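Local atomic coordinates of putative lipoprotein (Bacteroides ovatus, PDB entry 3OQQ), a protein that is of unknown function but is probably an extracellular lipoprotein that binds calcium ions and is built largely of antiparallel beta strands. Residues S230-W242 and E251-Q263. Numbering follows the deposited sequence.
Sequences STKNIVKVENKNW and EPRFAILTVDKAQ
V235 and V259, like V237 and L257 further along, exchange paired backbone hydrogen bonds in an antiparallel beta hairpin whose first strand, 234-242, lies at the edge of a six-stranded sheet. The pairing illustrates how a strand divides its amides: every second residue bonds within the hairpin, while I256, T258 and D260 turn their backbone groups to strand 266-272. V259 N reaches V235 O at 2.7 Å, nearly straight at hydrogen (171°), and N239 and A255 repeat the exchange. A classic beta bulge then sets N241 and W242 against R253. There W242 N gives R253 O a bond from above the carbonyl plane, while N241 N meets N239 OD1 at 3.0 Å in an Asx turn; N239 ND2 is taken by L224 O. The W242 indole, with CG between backbone N and carbonyl carbon (chi1 67°), swings over R253, whose CB sits 4.0 Å from the centroid of the six-membered ring as a CH-pi contact. All three R253 guanidinium nitrogens are engaged: NE with D247 OD2, NH2 with D279 OD1 (both salt bridges), NH1 with S276 O and M278 O. At the other end K261 N bonds N233 O, and K261 NZ donates to V205 O and two waters, one linking on to T231 O. The D260 carboxylate lies against I234 CG1 (CG to CG1 3.6 Å); OD1 accepts A262 N in a second Asx turn, and OD2 takes Q263 NE2 at 2.9 Å. With D260 replaced by alanine, both donors would probably lose their acceptors, and I234 CG1 its flat neighbour. A262 N meets OD1 on the anti side.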
loop_
_atom_site.group_PDB
_atom_site.type_symbol
_atom_site.label_atom_id
_atom_site.label_comp_id
_atom_site.label_asym_id
_atom_site.label_seq_id
_atom_site.Cartn_x
_atom_site.Cartn_y
_atom_site.Cartn_z
ATOM N N SER A 230 10.685 -16.195 11.367
ATOM C CA SER A 230 12.134 -16.211 11.274
ATOM C C SER A 230 12.758 -15.077 12.077
ATOM O O SER A 230 12.237 -13.963 12.093
ATOM C CB SER A 230 12.550 -16.099 9.814
ATOM O OG SER A 230 13.963 -16.097 9.724
ATOM N N THR A 231 13.905 -15.353 12.701
ATOM C CA THR A 231 14.680 -14.375 13.474
ATOM C C THR A 231 15.804 -13.794 12.626
ATOM O O THR A 231 16.575 -12.974 13.120
ATOM C CB THR A 231 15.266 -15.023 14.743
ATOM O OG1 THR A 231 16.063 -16.161 14.372
ATOM C CG2 THR A 231 14.196 -15.386 15.758
ATOM N N LYS A 232 15.916 -14.240 11.367
ATOM C CA LYS A 232 16.932 -13.789 10.405
ATOM C C LYS A 232 16.778 -12.301 10.062
ATOM O O LYS A 232 15.649 -11.793 10.024
ATOM C CB LYS A 232 16.821 -14.585 9.086
ATOM C CG LYS A 232 17.194 -16.064 9.174
ATOM C CD LYS A 232 16.806 -16.747 7.870
ATOM C CE LYS A 232 17.023 -18.235 7.900
ATOM N NZ LYS A 232 16.649 -18.857 6.600
ATOM N N ASN A 233 17.906 -11.644 9.730
ATOM C CA ASN A 233 17.945 -10.269 9.220
ATOM C C ASN A 233 17.342 -10.230 7.808
ATOM O O ASN A 233 16.568 -9.332 7.467
ATOM C CB ASN A 233 19.391 -9.762 9.199
ATOM C CG ASN A 233 19.919 -9.388 10.567
ATOM O OD1 ASN A 233 19.220 -9.495 11.581
ATOM N ND2 ASN A 233 21.144 -8.877 10.614
ATOM N N ILE A 234 17.686 -11.244 7.000
ATOM C CA ILE A 234 17.195 -11.394 5.639
ATOM C C ILE A 234 16.479 -12.734 5.518
ATOM O O ILE A 234 17.058 -13.791 5.752
ATOM C CB ILE A 234 18.334 -11.257 4.577
ATOM C CG1 ILE A 234 19.100 -9.909 4.715
ATOM C CG2 ILE A 234 17.767 -11.442 3.155
ATOM C CD1 ILE A 234 20.538 -9.927 4.101
ATOM N N VAL A 235 15.220 -12.667 5.140
ATOM C CA VAL A 235 14.356 -13.800 4.885
ATOM C C VAL A 235 14.100 -13.762 3.394
ATOM O O VAL A 235 13.624 -12.757 2.878
ATOM C CB VAL A 235 13.048 -13.704 5.744
ATOM C CG1 VAL A 235 12.048 -14.788 5.366
ATOM C CG2 VAL A 235 13.373 -13.775 7.228
ATOM N N LYS A 236 14.491 -14.821 2.693
ATOM C CA LYS A 236 14.267 -14.941 1.260
ATOM C C LYS A 236 13.416 -16.182 1.025
ATOM O O LYS A 236 13.809 -17.257 1.460
ATOM C CB LYS A 236 15.613 -15.013 0.515
ATOM C CG LYS A 236 15.506 -15.120 -1.007
ATOM C CD LYS A 236 16.844 -14.788 -1.650
ATOM C CE LYS A 236 17.202 -15.719 -2.774
ATOM N NZ LYS A 236 17.713 -17.031 -2.281
ATOM N N VAL A 237 12.222 -16.026 0.414
ATOM C CA VAL A 237 11.380 -17.179 0.077
ATOM C C VAL A 237 11.160 -17.147 -1.450
ATOM O O VAL A 237 11.020 -16.072 -2.048
ATOM C CB VAL A 237 10.064 -17.363 0.897
ATOM C CG1 VAL A 237 10.355 -17.479 2.387
ATOM C CG2 VAL A 237 9.042 -16.287 0.631
ATOM N N GLU A 238 11.249 -18.308 -2.078
ATOM C CA GLU A 238 11.124 -18.357 -3.527
ATOM C C GLU A 238 10.493 -19.654 -4.034
ATOM O O GLU A 238 10.638 -20.728 -3.433
ATOM C CB GLU A 238 12.506 -18.174 -4.199
ATOM C CG GLU A 238 13.578 -19.142 -3.723
ATOM C CD GLU A 238 14.903 -19.120 -4.456
ATOM O OE1 GLU A 238 15.550 -18.053 -4.479
ATOM O OE2 GLU A 238 15.334 -20.190 -4.941
ATOM N N ASN A 239 9.845 -19.541 -5.185
ATOM C CA ASN A 239 9.339 -20.678 -5.938
ATOM C C ASN A 239 9.678 -20.350 -7.365
ATOM O O ASN A 239 9.105 -19.419 -7.926
ATOM C CB ASN A 239 7.849 -20.928 -5.712
ATOM C CG ASN A 239 7.302 -22.141 -6.431
ATOM O OD1 ASN A 239 7.802 -22.563 -7.484
ATOM N ND2 ASN A 239 6.250 -22.737 -5.876
ATOM N N LYS A 240 10.663 -21.055 -7.919
ATOM C CA LYS A 240 11.153 -20.794 -9.269
ATOM C C LYS A 240 10.617 -21.811 -10.296
ATOM O O LYS A 240 11.169 -21.930 -11.396
ATOM C CB LYS A 240 12.684 -20.768 -9.258
ATOM C CG LYS A 240 13.228 -19.580 -8.447
ATOM C CD LYS A 240 14.742 -19.632 -8.344
ATOM C CE LYS A 240 15.387 -18.439 -8.994
ATOM N NZ LYS A 240 16.774 -18.233 -8.482
ATOM N N ASN A 241 9.500 -22.475 -9.977
ATOM C CA ASN A 241 8.972 -23.477 -10.886
ATOM C C ASN A 241 7.451 -23.577 -10.795
ATOM O O ASN A 241 6.897 -24.679 -10.829
ATOM C CB ASN A 241 9.640 -24.830 -10.566
ATOM C CG ASN A 241 9.491 -25.881 -11.631
ATOM O OD1 ASN A 241 9.650 -25.606 -12.813
ATOM N ND2 ASN A 241 9.221 -27.127 -11.226
ATOM N N TRP A 242 6.757 -22.429 -10.720
ATOM C CA TRP A 242 5.309 -22.446 -10.577
ATOM C C TRP A 242 4.594 -22.032 -11.854
ATOM O O TRP A 242 5.161 -21.387 -12.742
ATOM C CB TRP A 242 4.856 -21.564 -9.398
ATOM C CG TRP A 242 5.081 -20.082 -9.591
ATOM C CD1 TRP A 242 6.197 -19.372 -9.240
ATOM C CD2 TRP A 242 4.157 -19.128 -10.158
ATOM N NE1 TRP A 242 6.035 -18.040 -9.582
ATOM C CE2 TRP A 242 4.785 -17.861 -10.121
ATOM C CE3 TRP A 242 2.847 -19.220 -10.675
ATOM C CZ2 TRP A 242 4.163 -16.700 -10.607
ATOM C CZ3 TRP A 242 2.235 -18.077 -11.163
ATOM C CH2 TRP A 242 2.899 -16.836 -11.150
ATOM N N GLU A 251 6.143 -23.206 -19.976
ATOM C CA GLU A 251 7.367 -22.744 -19.317
ATOM C C GLU A 251 7.062 -22.325 -17.874
ATOM O O GLU A 251 6.068 -21.623 -17.646
ATOM C CB GLU A 251 8.045 -21.581 -20.072
ATOM C CG GLU A 251 8.278 -21.832 -21.558
ATOM C CD GLU A 251 7.122 -21.368 -22.425
ATOM O OE1 GLU A 251 6.136 -22.130 -22.552
ATOM O OE2 GLU A 251 7.176 -20.225 -22.933
ATOM N N PRO A 252 7.890 -22.749 -16.884
ATOM C CA PRO A 252 7.611 -22.355 -15.499
ATOM C C PRO A 252 7.856 -20.868 -15.256
ATOM O O PRO A 252 8.576 -20.208 -16.012
ATOM C CB PRO A 252 8.567 -23.221 -14.679
ATOM C CG PRO A 252 9.679 -23.519 -15.575
ATOM C CD PRO A 252 9.109 -23.580 -16.970
ATOM N N ARG A 253 7.252 -20.349 -14.179
ATOM C CA ARG A 253 7.397 -18.955 -13.802
ATOM C C ARG A 253 8.131 -18.919 -12.479
ATOM O O ARG A 253 8.373 -19.990 -11.899
ATOM C CB ARG A 253 6.015 -18.267 -13.760
ATOM C CG ARG A 253 5.184 -18.530 -15.040
ATOM C CD ARG A 253 3.844 -17.839 -14.947
ATOM N NE ARG A 253 2.934 -18.176 -16.041
ATOM C CZ ARG A 253 2.896 -17.554 -17.217
ATOM N NH1 ARG A 253 3.800 -16.633 -17.518
ATOM N NH2 ARG A 253 1.985 -17.889 -18.121
ATOM N N PHE A 254 8.579 -17.719 -12.032
ATOM C CA PHE A 254 9.287 -17.624 -10.763
ATOM C C PHE A 254 8.891 -16.396 -9.958
ATOM O O PHE A 254 8.469 -15.373 -10.511
ATOM C CB PHE A 254 10.804 -17.663 -10.960
ATOM C CG PHE A 254 11.485 -16.397 -11.424
ATOM C CD1 PHE A 254 11.483 -16.039 -12.775
ATOM C CD2 PHE A 254 12.192 -15.602 -10.529
ATOM C CE1 PHE A 254 12.163 -14.902 -13.215
ATOM C CE2 PHE A 254 12.860 -14.456 -10.969
ATOM C CZ PHE A 254 12.830 -14.109 -12.308
ATOM N N ALA A 255 9.035 -16.496 -8.639
ATOM C CA ALA A 255 8.789 -15.360 -7.736
ATOM C C ALA A 255 9.768 -15.475 -6.593
ATOM O O ALA A 255 10.054 -16.589 -6.160
ATOM C CB ALA A 255 7.347 -15.360 -7.240
ATOM N N ILE A 256 10.377 -14.358 -6.192
ATOM C CA ILE A 256 11.348 -14.320 -5.082
ATOM C C ILE A 256 10.956 -13.174 -4.152
ATOM O O ILE A 256 10.970 -12.015 -4.576
ATOM C CB ILE A 256 12.833 -14.186 -5.535
ATOM C CG1 ILE A 256 13.230 -15.205 -6.637
ATOM C CG2 ILE A 256 13.778 -14.249 -4.320
ATOM C CD1 ILE A 256 14.524 -14.838 -7.414
ATOM N N LEU A 257 10.647 -13.495 -2.890
ATOM C CA LEU A 257 10.279 -12.490 -1.902
ATOM C C LEU A 257 11.388 -12.374 -0.872
ATOM O O LEU A 257 11.715 -13.346 -0.196
ATOM C CB LEU A 257 8.936 -12.840 -1.237
ATOM C CG LEU A 257 8.493 -12.027 -0.024
ATOM C CD1 LEU A 257 8.339 -10.534 -0.361
ATOM C CD2 LEU A 257 7.238 -12.596 0.524
ATOM N N THR A 258 11.995 -11.183 -0.791
ATOM C CA THR A 258 13.071 -10.916 0.146
ATOM C C THR A 258 12.585 -9.891 1.148
ATOM O O THR A 258 12.024 -8.864 0.775
ATOM C CB THR A 258 14.357 -10.478 -0.581
ATOM O OG1 THR A 258 14.677 -11.453 -1.571
ATOM C CG2 THR A 258 15.553 -10.319 0.376
ATOM N N VAL A 259 12.779 -10.191 2.428
ATOM C CA VAL A 259 12.479 -9.248 3.504
ATOM C C VAL A 259 13.812 -8.979 4.222
ATOM O O VAL A 259 14.405 -9.903 4.776
ATOM C CB VAL A 259 11.347 -9.714 4.458
ATOM C CG1 VAL A 259 11.077 -8.659 5.521
ATOM C CG2 VAL A 259 10.064 -10.022 3.690
ATOM N N ASP A 260 14.288 -7.725 4.179
ATOM C CA ASP A 260 15.541 -7.330 4.831
ATOM C C ASP A 260 15.216 -6.293 5.904
ATOM O O ASP A 260 14.984 -5.128 5.574
ATOM C CB ASP A 260 16.558 -6.793 3.797
ATOM C CG ASP A 260 17.968 -6.512 4.324
ATOM O OD1 ASP A 260 18.140 -6.423 5.551
ATOM O OD2 ASP A 260 18.886 -6.332 3.496
ATOM N N LYS A 261 15.194 -6.723 7.194
ATOM C CA LYS A 261 14.834 -5.821 8.279
ATOM C C LYS A 261 16.037 -5.000 8.744
ATOM O O LYS A 261 15.858 -4.078 9.521
ATOM C CB LYS A 261 14.236 -6.619 9.468
ATOM C CG LYS A 261 15.271 -7.448 10.305
ATOM C CD LYS A 261 14.590 -8.048 11.508
ATOM C CE LYS A 261 15.505 -8.886 12.373
ATOM N NZ LYS A 261 14.704 -9.707 13.334
ATOM N N ALA A 262 17.245 -5.311 8.260
ATOM C CA ALA A 262 18.484 -4.728 8.766
ATOM C C ALA A 262 19.042 -3.509 7.986
ATOM O O ALA A 262 20.129 -3.034 8.309
ATOM C CB ALA A 262 19.543 -5.821 8.867
ATOM N N GLN A 263 18.304 -2.959 7.050
ATOM C CA GLN A 263 18.774 -1.782 6.311
ATOM C C GLN A 263 18.616 -0.522 7.162
ATOM O O GLN A 263 17.700 -0.466 7.968
ATOM C CB GLN A 263 18.026 -1.643 4.978
ATOM C CG GLN A 263 18.411 -2.730 3.957
ATOM C CD GLN A 263 19.883 -2.759 3.599
ATOM O OE1 GLN A 263 20.497 -1.735 3.268
ATOM N NE2 GLN A 263 20.498 -3.936 3.697
HETATM O O HOH W 1 13.502 -11.586 11.677
HETATM O O HOH W 2 16.370 -10.911 15.173
#